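Local atomic coordinates of Serine/threonine protein phosphatase Stp1 (Streptococcus agalactiae, PDB entry 2PK0), a protein that removes phosphate from phosphoserine and phosphothreonine in proteins, as a metal-dependent phosphatase of the PP2C family that binds magnesium. Residues G103-A108 with N165-S170. Residues are numbered along the deposited sequence; the frame is centred on the assembly and turned at random.
Sequences GTTIEA and NIITQS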
loop_
_atom_site.group_PDB
_atom_site.type_symbol
_atom_site.label_atom_id
_atom_site.label_comp_id
_atom_site.label_asym_id
_atom_site.label_seq_id
_atom_site.Cartn_x
_atom_site.Cartn_y
_atom_site.Cartn_z
ATOM N N GLY A 103 12.465 -5.137 7.307
ATOM C CA GLY A 103 11.197 -4.504 7.573
ATOM C C GLY A 103 10.380 -4.280 6.322
ATOM O O GLY A 103 10.902 -4.375 5.209
ATOM N N THR A 104 9.099 -3.968 6.502
ATOM C CA THR A 104 8.253 -3.677 5.366
ATOM C C THR A 104 7.222 -2.576 5.625
ATOM O O THR A 104 6.809 -2.370 6.752
ATOM C CB THR A 104 7.542 -4.944 4.846
ATOM O OG1 THR A 104 6.704 -4.580 3.745
ATOM C CG2 THR A 104 6.696 -5.583 5.925
ATOM N N THR A 105 6.816 -1.859 4.581
ATOM C CA THR A 105 5.613 -1.037 4.684
ATOM C C THR A 105 4.391 -1.955 4.602
ATOM O O THR A 105 4.508 -3.112 4.197
ATOM C CB THR A 105 5.474 -0.011 3.537
ATOM O OG1 THR A 105 5.133 -0.687 2.321
ATOM C CG2 THR A 105 6.730 0.789 3.349
ATOM N N ILE A 106 3.217 -1.449 4.957
ATOM C CA ILE A 106 1.983 -2.168 4.622
ATOM C C ILE A 106 0.818 -1.262 4.208
ATOM O O ILE A 106 0.666 -0.148 4.712
ATOM C CB ILE A 106 1.517 -3.141 5.739
ATOM C CG1 ILE A 106 0.745 -4.315 5.122
ATOM C CG2 ILE A 106 0.679 -2.428 6.817
ATOM C CD1 ILE A 106 -0.065 -5.114 6.123
ATOM N N GLU A 107 0.049 -1.743 3.234
ATOM C CA GLU A 107 -1.302 -1.263 2.975
ATOM C C GLU A 107 -2.232 -2.470 2.959
ATOM O O GLU A 107 -2.053 -3.395 2.151
ATOM C CB GLU A 107 -1.417 -0.531 1.627
ATOM C CG GLU A 107 -0.477 0.640 1.409
ATOM C CD GLU A 107 -0.547 1.694 2.503
ATOM O OE1 GLU A 107 -1.636 1.952 3.044
ATOM O OE2 GLU A 107 0.501 2.268 2.847
ATOM N N ALA A 108 -3.211 -2.469 3.851
ATOM C CA ALA A 108 -4.151 -3.558 3.900
ATOM C C ALA A 108 -5.532 -2.959 3.739
ATOM O O ALA A 108 -5.926 -2.084 4.502
ATOM C CB ALA A 108 -4.024 -4.304 5.215
ATOM N N ASN A 165 13.271 10.249 1.098
ATOM C CA ASN A 165 12.422 9.913 2.240
ATOM C C ASN A 165 13.033 8.862 3.179
ATOM O O ASN A 165 13.218 7.706 2.800
ATOM C CB ASN A 165 11.017 9.462 1.777
ATOM C CG ASN A 165 10.114 10.643 1.342
ATOM O OD1 ASN A 165 10.178 11.751 1.901
ATOM N ND2 ASN A 165 9.263 10.394 0.345
ATOM N N ILE A 166 13.363 9.278 4.398
ATOM C CA ILE A 166 13.747 8.342 5.450
ATOM C C ILE A 166 12.481 7.923 6.206
ATOM O O ILE A 166 11.789 8.753 6.784
ATOM C CB ILE A 166 14.770 8.950 6.445
ATOM C CG1 ILE A 166 16.068 9.355 5.731
ATOM C CG2 ILE A 166 15.067 7.969 7.587
ATOM C CD1 ILE A 166 16.243 10.869 5.533
ATOM N N ILE A 167 12.173 6.635 6.189
ATOM C CA ILE A 167 10.952 6.121 6.799
ATOM C C ILE A 167 11.024 6.145 8.339
ATOM O O ILE A 167 12.092 5.921 8.930
ATOM C CB ILE A 167 10.652 4.725 6.220
ATOM C CG1 ILE A 167 9.158 4.470 6.142
ATOM C CG2 ILE A 167 11.410 3.607 6.947
ATOM C CD1 ILE A 167 8.850 3.270 5.301
ATOM N N THR A 168 9.913 6.481 8.990
ATOM C CA THR A 168 9.917 6.608 10.451
ATOM C C THR A 168 9.281 5.432 11.188
ATOM O O THR A 168 9.471 5.291 12.399
ATOM C CB THR A 168 9.309 7.948 10.974
ATOM O OG1 THR A 168 7.935 8.089 10.573
ATOM C CG2 THR A 168 10.126 9.125 10.507
ATOM N N GLN A 169 8.519 4.610 10.467
ATOM C CA GLN A 169 8.109 3.311 11.002
ATOM C C GLN A 169 7.896 2.252 9.932
ATOM O O GLN A 169 7.576 2.559 8.797
ATOM C CB GLN A 169 6.890 3.412 11.911
ATOM C CG GLN A 169 5.650 3.870 11.253
ATOM C CD GLN A 169 4.492 3.849 12.209
ATOM O OE1 GLN A 169 4.550 3.203 13.259
ATOM N NE2 GLN A 169 3.434 4.557 11.864
ATOM N N SER A 170 8.104 1.000 10.302
ATOM C CA SER A 170 7.907 -0.081 9.369
ATOM C C SER A 170 7.549 -1.276 10.203
ATOM O O SER A 170 7.808 -1.288 11.393
ATOM C CB SER A 170 9.192 -0.381 8.612
ATOM O OG SER A 170 10.190 -0.862 9.499
#
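Ser-170 and Ile-167 meet Gly-103 to Thr-105, at the start of a central strand, at two points. Ser-170 CB lies 3.6 Å from Thr-104 O. Its OG faces the glycine, 4.2 Å from Gly-103 CA. At the second point the tip of Ile-167 touches a methyl group, with CD1 3.8 Å from Thr-105 CG2. The two side chains run at about a right angle to each other. Thr-105 OG1 stands between its own N and C (chi1 72°), which leaves CG2 for the isoleucine. That hydroxyl is hydrogen-bonded to Ser-124 OG and to the backbone N of Asp-41, a magnesium ligand. The Thr-105 side chain is about 7 Å from a bound magnesium ion. Thr-104 points away from the loop. Its OG1 donates to Thr-105 O over 2.7 Å, in the carbonyl plane and on a lone pair, and its side chain packs on helix 48-64. Backbone bonds tie Thr-104 to Ile-171 and Thr-105 to Asp-41. The loop between helix 155-159 and strand 180-185 thus lies against the irregular start of strand 103-112, which runs between strands 35-43 and 115-121 in one sheet of the PP2C beta-sandwich.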